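TRNA (guanine(6)-N2)-methyltransferase (Thermus thermophilus, PDB 3TMA) methylates the N2 atom of guanosine 6 in tRNA(Phe), using S-adenosyl-L-methionine as the methyl donor. Local coordinates at residues 200-211 / 270-281. Numbering follows the deposited sequence.
Sequences DARPGMRVLDPF and FPEVDRILANPP
Parallel strands 207-209 and 275-278, at the centre of the Rossmann-fold methyltransferase sheet, are joined by backbone hydrogen bonds from L208 N to R275 O (2.9 Å) and L277 N to L208 O (3.0 Å). At their N-terminal ends R206 O accepts from both D274 N and R275 N, while D274 OD2 takes R206 N on its anti lone pair (2.9 Å). R206, E272 and D274 form a salt-bridge network: the R206 side chain, bent at chi3 (-60°), returns to D274 side-on, NE to OD2 and NH1 to OD1, both from above the carboxylate plane. End-on, NH1 and NH2 share E272 OE1, the two planes nearly perpendicular (88°). These bonds fix the guanidinium's rotation between two carboxylates. Beside them M205 SD lies 3.7 Å from R275 CZ, over the guanidinium face. L208 CD1 makes a CH-pi contact over the F270 ring, 3.6 Å from its centroid. At the C-terminal ends P280 CA makes another over F211, and one water accepts from F211 N and N279 N near D209 OD1, whose other oxygen, OD2, is hydrogen-bonded to T212 OG1. N279 and A263, which F211 touches, probably bind S-adenosyl-L-methionine. Helix 216-225 packs on V207 and L277, helix 290-305 on P210, I276 and A278, and strand 231-235 continues the sheet beyond 207-209.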
ATOM      1  N   ASP A 200      -6.858  14.266  -3.719  1.00 41.38           N
ATOM      2  CA  ASP A 200      -7.042  14.663  -5.110  1.00 43.58           C
ATOM      3  C   ASP A 200      -5.916  15.629  -5.516  1.00 40.35           C
ATOM      4  O   ASP A 200      -6.179  16.700  -6.030  1.00 41.56           O
ATOM      5  CB  ASP A 200      -8.417  15.331  -5.283  1.00 48.08           C
ATOM      6  CG  ASP A 200      -8.782  15.569  -6.755  1.00 58.39           C
ATOM      7  OD1 ASP A 200      -9.399  16.622  -7.056  1.00 71.89           O
ATOM      8  OD2 ASP A 200      -8.420  14.729  -7.608  1.00 64.02           O
ATOM      9  N   ALA A 201      -4.669  15.281  -5.209  1.00 37.80           N
ATOM     10  CA  ALA A 201      -3.516  16.061  -5.682  1.00 36.24           C
ATOM     11  C   ALA A 201      -3.232  15.742  -7.171  1.00 38.26           C
ATOM     12  O   ALA A 201      -3.229  14.580  -7.544  1.00 37.66           O
ATOM     13  CB  ALA A 201      -2.299  15.720  -4.880  1.00 34.88           C
ATOM     14  N   ARG A 202      -2.951  16.765  -7.978  1.00 37.39           N
ATOM     15  CA  ARG A 202      -2.714  16.604  -9.416  1.00 39.88           C
ATOM     16  C   ARG A 202      -1.474  17.393  -9.811  1.00 39.21           C
ATOM     17  O   ARG A 202      -1.144  18.380  -9.159  1.00 36.04           O
ATOM     18  CB  ARG A 202      -3.915  17.125 -10.200  1.00 42.07           C
ATOM     19  CG  ARG A 202      -5.122  16.188 -10.073  1.00 51.90           C
ATOM     20  CD  ARG A 202      -6.210  16.619 -11.021  1.00 64.26           C
ATOM     21  NE  ARG A 202      -6.742  17.932 -10.667  1.00 71.52           N
ATOM     22  CZ  ARG A 202      -7.669  18.126  -9.734  1.00 76.64           C
ATOM     23  NH1 ARG A 202      -8.134  17.092  -9.044  1.00 79.14           N
ATOM     24  NH2 ARG A 202      -8.130  19.346  -9.483  1.00 77.36           N
ATOM     25  N   PRO A 203      -0.788  16.969 -10.895  1.00 32.92           N
ATOM     26  CA  PRO A 203       0.421  17.658 -11.362  1.00 31.86           C
ATOM     27  C   PRO A 203       0.227  19.172 -11.504  1.00 33.71           C
ATOM     28  O   PRO A 203      -0.759  19.618 -12.104  1.00 36.26           O
ATOM     29  CB  PRO A 203       0.667  17.018 -12.746  1.00 35.24           C
ATOM     30  CG  PRO A 203       0.155  15.606 -12.551  1.00 38.05           C
ATOM     31  CD  PRO A 203      -1.109  15.794 -11.738  1.00 35.19           C
ATOM     32  N   GLY A 204       1.161  19.953 -10.968  1.00 32.76           N
ATOM     33  CA  GLY A 204       1.039  21.409 -11.013  1.00 35.57           C
ATOM     34  C   GLY A 204       0.638  21.991  -9.644  1.00 35.67           C
ATOM     35  O   GLY A 204       0.847  23.157  -9.417  1.00 36.12           O
ATOM     36  N   MET A 205       0.010  21.188  -8.768  1.00 32.05           N
ATOM     37  CA  MET A 205      -0.380  21.640  -7.430  1.00 29.55           C
ATOM     38  C   MET A 205       0.795  21.676  -6.469  1.00 27.74           C
ATOM     39  O   MET A 205       1.768  20.920  -6.610  1.00 27.64           O
ATOM     40  CB  MET A 205      -1.487  20.767  -6.830  1.00 27.88           C
ATOM     41  CG  MET A 205      -2.821  20.922  -7.531  1.00 33.09           C
ATOM     42  SD  MET A 205      -3.988  19.825  -6.688  1.00 35.27           S
ATOM     43  CE  MET A 205      -5.407  19.968  -7.778  1.00 41.51           C
ATOM     44  N   ARG A 206       0.746  22.646  -5.557  1.00 27.65           N
ATOM     45  CA  ARG A 206       1.743  22.794  -4.483  1.00 26.09           C
ATOM     46  C   ARG A 206       1.391  21.843  -3.358  1.00 24.63           C
ATOM     47  O   ARG A 206       0.230  21.807  -2.904  1.00 25.88           O
ATOM     48  CB  ARG A 206       1.716  24.245  -3.944  1.00 26.27           C
ATOM     49  CG  ARG A 206       2.145  25.325  -4.996  1.00 29.97           C
ATOM     50  CD  ARG A 206       1.607  26.729  -4.587  1.00 32.45           C
ATOM     51  NE  ARG A 206       0.148  26.737  -4.512  1.00 32.80           N
ATOM     52  CZ  ARG A 206      -0.587  27.748  -4.063  1.00 36.67           C
ATOM     53  NH1 ARG A 206      -1.921  27.661  -4.051  1.00 36.26           N
ATOM     54  NH2 ARG A 206       0.006  28.875  -3.695  1.00 35.26           N
ATOM     55  N   VAL A 207       2.370  21.108  -2.840  1.00 22.79           N
ATOM     56  CA  VAL A 207       2.031  20.055  -1.860  1.00 23.98           C
ATOM     57  C   VAL A 207       2.951  20.227  -0.668  1.00 24.61           C
ATOM     58  O   VAL A 207       4.159  20.504  -0.876  1.00 25.26           O
ATOM     59  CB  VAL A 207       2.304  18.647  -2.456  1.00 26.25           C
ATOM     60  CG1 VAL A 207       2.153  17.539  -1.352  1.00 28.80           C
ATOM     61  CG2 VAL A 207       1.349  18.386  -3.601  1.00 25.76           C
ATOM     62  N   LEU A 208       2.413  20.104   0.557  1.00 20.94           N
ATOM     63  CA  LEU A 208       3.265  20.162   1.759  1.00 23.00           C
ATOM     64  C   LEU A 208       3.172  18.845   2.535  1.00 25.86           C
ATOM     65  O   LEU A 208       2.069  18.345   2.789  1.00 24.90           O
ATOM     66  CB  LEU A 208       2.864  21.323   2.681  1.00 22.63           C
ATOM     67  CG  LEU A 208       3.391  21.308   4.136  1.00 26.60           C
ATOM     68  CD1 LEU A 208       4.934  21.563   4.165  1.00 23.29           C
ATOM     69  CD2 LEU A 208       2.611  22.374   4.976  1.00 27.79           C
ATOM     70  N   ASP A 209       4.334  18.320   2.937  1.00 26.72           N
ATOM     71  CA  ASP A 209       4.431  17.165   3.889  1.00 27.16           C
ATOM     72  C   ASP A 209       4.949  17.684   5.264  1.00 26.37           C
ATOM     73  O   ASP A 209       6.155  17.876   5.454  1.00 28.70           O
ATOM     74  CB  ASP A 209       5.393  16.158   3.264  1.00 26.05           C
ATOM     75  CG  ASP A 209       5.737  14.990   4.194  1.00 38.44           C
ATOM     76  OD1 ASP A 209       5.122  14.879   5.302  1.00 35.00           O
ATOM     77  OD2 ASP A 209       6.639  14.184   3.792  1.00 39.31           O
ATOM     78  N   PRO A 210       4.040  17.980   6.215  1.00 25.73           N
ATOM     79  CA  PRO A 210       4.482  18.746   7.387  1.00 26.98           C
ATOM     80  C   PRO A 210       5.146  17.919   8.496  1.00 29.96           C
ATOM     81  O   PRO A 210       5.754  18.506   9.408  1.00 29.80           O
ATOM     82  CB  PRO A 210       3.186  19.411   7.876  1.00 27.10           C
ATOM     83  CG  PRO A 210       2.076  18.384   7.526  1.00 26.05           C
ATOM     84  CD  PRO A 210       2.577  17.752   6.207  1.00 25.54           C
ATOM     85  N   PHE A 211       5.047  16.577   8.428  1.00 29.68           N
ATOM     86  CA  PHE A 211       5.775  15.709   9.380  1.00 31.51           C
ATOM     87  C   PHE A 211       6.585  14.724   8.561  1.00 32.36           C
ATOM     88  O   PHE A 211       6.214  13.549   8.436  1.00 34.70           O
ATOM     89  CB  PHE A 211       4.803  14.913  10.291  1.00 32.11           C
ATOM     90  CG  PHE A 211       3.851  15.781  11.076  1.00 33.85           C
ATOM     91  CD1 PHE A 211       4.229  16.297  12.301  1.00 33.20           C
ATOM     92  CD2 PHE A 211       2.566  16.067  10.590  1.00 34.92           C
ATOM     93  CE1 PHE A 211       3.353  17.128  13.057  1.00 34.83           C
ATOM     94  CE2 PHE A 211       1.681  16.924  11.317  1.00 31.11           C
ATOM     95  CZ  PHE A 211       2.084  17.419  12.573  1.00 31.01           C
ATOM     96  N   PHE A 270       6.608  27.834   5.731  1.00 33.05           N
ATOM     97  CA  PHE A 270       6.085  27.461   4.408  1.00 32.49           C
ATOM     98  C   PHE A 270       5.096  28.474   3.876  1.00 33.17           C
ATOM     99  O   PHE A 270       4.306  29.011   4.645  1.00 34.83           O
ATOM    100  CB  PHE A 270       5.400  26.056   4.480  1.00 27.80           C
ATOM    101  CG  PHE A 270       6.356  24.954   4.910  1.00 29.42           C
ATOM    102  CD1 PHE A 270       7.437  24.605   4.082  1.00 27.31           C
ATOM    103  CD2 PHE A 270       6.249  24.368   6.169  1.00 31.38           C
ATOM    104  CE1 PHE A 270       8.367  23.636   4.465  1.00 31.04           C
ATOM    105  CE2 PHE A 270       7.150  23.342   6.565  1.00 32.97           C
ATOM    106  CZ  PHE A 270       8.227  22.989   5.699  1.00 31.07           C
ATOM    107  N   PRO A 271       5.011  28.597   2.548  1.00 34.09           N
ATOM    108  CA  PRO A 271       4.038  29.474   1.909  1.00 34.36           C
ATOM    109  C   PRO A 271       2.702  28.754   1.708  1.00 32.51           C
ATOM    110  O   PRO A 271       2.561  27.555   2.065  1.00 28.62           O
ATOM    111  CB  PRO A 271       4.694  29.776   0.555  1.00 34.87           C
ATOM    112  CG  PRO A 271       5.384  28.503   0.212  1.00 35.21           C
ATOM    113  CD  PRO A 271       5.898  27.943   1.552  1.00 35.39           C
ATOM    114  N   GLU A 272       1.733  29.447   1.116  1.00 31.87           N
ATOM    115  CA  GLU A 272       0.455  28.791   0.799  1.00 32.82           C
ATOM    116  C   GLU A 272       0.710  27.567  -0.122  1.00 31.72           C
ATOM    117  O   GLU A 272       1.611  27.612  -0.977  1.00 29.77           O
ATOM    118  CB  GLU A 272      -0.457  29.756   0.065  1.00 35.93           C
ATOM    119  CG  GLU A 272      -1.778  29.111  -0.393  1.00 39.75           C
ATOM    120  CD  GLU A 272      -2.674  30.109  -1.113  1.00 47.31           C
ATOM    121  OE1 GLU A 272      -2.497  30.315  -2.351  1.00 50.27           O
ATOM    122  OE2 GLU A 272      -3.530  30.705  -0.426  1.00 53.21           O
ATOM    123  N   VAL A 273      -0.098  26.523   0.031  1.00 27.87           N
ATOM    124  CA  VAL A 273      -0.032  25.345  -0.830  1.00 27.74           C
ATOM    125  C   VAL A 273      -1.462  24.897  -1.191  1.00 28.15           C
ATOM    126  O   VAL A 273      -2.436  25.489  -0.703  1.00 28.36           O
ATOM    127  CB  VAL A 273       0.726  24.137  -0.137  1.00 25.83           C
ATOM    128  CG1 VAL A 273       2.180  24.468   0.142  1.00 25.70           C
ATOM    129  CG2 VAL A 273      -0.003  23.685   1.113  1.00 25.25           C
ATOM    130  N   ASP A 274      -1.599  23.868  -2.037  1.00 26.00           N
ATOM    131  CA  ASP A 274      -2.943  23.417  -2.437  1.00 26.06           C
ATOM    132  C   ASP A 274      -3.377  22.201  -1.625  1.00 24.58           C
ATOM    133  O   ASP A 274      -4.568  21.958  -1.495  1.00 23.85           O
ATOM    134  CB  ASP A 274      -2.972  23.053  -3.918  1.00 26.56           C
ATOM    135  CG  ASP A 274      -2.727  24.265  -4.814  1.00 32.70           C
ATOM    136  OD1 ASP A 274      -3.600  25.154  -4.810  1.00 37.07           O
ATOM    137  OD2 ASP A 274      -1.663  24.340  -5.476  1.00 30.93           O
ATOM    138  N   ARG A 275      -2.399  21.368  -1.243  1.00 22.75           N
ATOM    139  CA  ARG A 275      -2.663  20.068  -0.633  1.00 22.78           C
ATOM    140  C   ARG A 275      -1.662  19.841   0.481  1.00 20.87           C
ATOM    141  O   ARG A 275      -0.466  20.144   0.329  1.00 22.07           O
ATOM    142  CB  ARG A 275      -2.503  18.921  -1.678  1.00 23.53           C
ATOM    143  CG  ARG A 275      -3.499  18.955  -2.892  1.00 22.73           C
ATOM    144  CD  ARG A 275      -4.960  18.898  -2.360  1.00 30.00           C
ATOM    145  NE  ARG A 275      -5.930  18.791  -3.464  1.00 32.92           N
ATOM    146  CZ  ARG A 275      -6.563  19.825  -4.001  1.00 35.82           C
ATOM    147  NH1 ARG A 275      -6.341  21.068  -3.557  1.00 28.73           N
ATOM    148  NH2 ARG A 275      -7.432  19.618  -4.973  1.00 37.06           N
ATOM    149  N   ILE A 276      -2.135  19.327   1.613  1.00 21.82           N
ATOM    150  CA  ILE A 276      -1.251  19.017   2.748  1.00 22.39           C
ATOM    151  C   ILE A 276      -1.492  17.549   3.108  1.00 24.71           C
ATOM    152  O   ILE A 276      -2.642  17.114   3.245  1.00 23.89           O
ATOM    153  CB  ILE A 276      -1.581  19.923   3.975  1.00 22.93           C
ATOM    154  CG1 ILE A 276      -1.354  21.389   3.580  1.00 23.10           C
ATOM    155  CG2 ILE A 276      -0.736  19.540   5.212  1.00 18.77           C
ATOM    156  CD1 ILE A 276      -1.699  22.401   4.737  1.00 26.68           C
ATOM    157  N   LEU A 277      -0.421  16.758   3.130  1.00 23.53           N
ATOM    158  CA  LEU A 277      -0.551  15.317   3.371  1.00 24.10           C
ATOM    159  C   LEU A 277       0.170  15.024   4.677  1.00 24.37           C
ATOM    160  O   LEU A 277       1.383  15.186   4.748  1.00 23.79           O
ATOM    161  CB  LEU A 277       0.136  14.527   2.225  1.00 24.38           C
ATOM    162  CG  LEU A 277      -0.210  15.019   0.807  1.00 26.25           C
ATOM    163  CD1 LEU A 277       0.608  14.245  -0.269  1.00 31.25           C
ATOM    164  CD2 LEU A 277      -1.717  14.891   0.527  1.00 26.45           C
ATOM    165  N   ALA A 278      -0.577  14.660   5.714  1.00 24.06           N
ATOM    166  CA  ALA A 278      -0.061  14.811   7.089  1.00 25.70           C
ATOM    167  C   ALA A 278      -0.142  13.476   7.845  1.00 28.93           C
ATOM    168  O   ALA A 278      -1.199  12.835   7.876  1.00 28.94           O
ATOM    169  CB  ALA A 278      -0.821  15.866   7.802  1.00 25.24           C
ATOM    170  N   ASN A 279       0.983  13.078   8.446  1.00 28.42           N
ATOM    171  CA  ASN A 279       1.082  11.850   9.205  1.00 30.13           C
ATOM    172  C   ASN A 279       1.683  12.255  10.566  1.00 34.72           C
ATOM    173  O   ASN A 279       2.888  12.143  10.775  1.00 35.10           O
ATOM    174  CB  ASN A 279       2.021  10.906   8.451  1.00 30.32           C
ATOM    175  CG  ASN A 279       2.368   9.670   9.213  1.00 33.85           C
ATOM    176  OD1 ASN A 279       1.540   9.101   9.918  1.00 34.50           O
ATOM    177  ND2 ASN A 279       3.622   9.225   9.061  1.00 42.11           N
ATOM    178  N   PRO A 280       0.851  12.773  11.478  1.00 36.54           N
ATOM    179  CA  PRO A 280       1.380  13.298  12.770  1.00 39.75           C
ATOM    180  C   PRO A 280       1.980  12.185  13.642  1.00 42.72           C
ATOM    181  O   PRO A 280       1.576  11.044  13.500  1.00 41.95           O
ATOM    182  CB  PRO A 280       0.131  13.853  13.473  1.00 39.68           C
ATOM    183  CG  PRO A 280      -0.878  14.066  12.392  1.00 40.92           C
ATOM    184  CD  PRO A 280      -0.557  13.117  11.245  1.00 35.97           C
ATOM    185  N   PRO A 281       2.903  12.516  14.577  1.00 45.91           N
ATOM    186  CA  PRO A 281       3.461  11.448  15.413  1.00 50.07           C
ATOM    187  C   PRO A 281       2.379  10.814  16.300  1.00 53.06           C
ATOM    188  O   PRO A 281       1.359  11.473  16.580  1.00 49.87           O
ATOM    189  CB  PRO A 281       4.469  12.195  16.295  1.00 52.08           C
ATOM    190  CG  PRO A 281       3.881  13.537  16.422  1.00 49.89           C
ATOM    191  CD  PRO A 281       3.358  13.843  15.037  1.00 44.84           C
TER
HETATM  192  O   HOH W   1       2.514  29.525  -2.415  1.00 24.54           O
HETATM  193  O   HOH W   2       3.316  14.289   7.255  1.00 29.36           O
HETATM  194  O   HOH W   3       5.768  10.646   7.540  1.00 35.69           O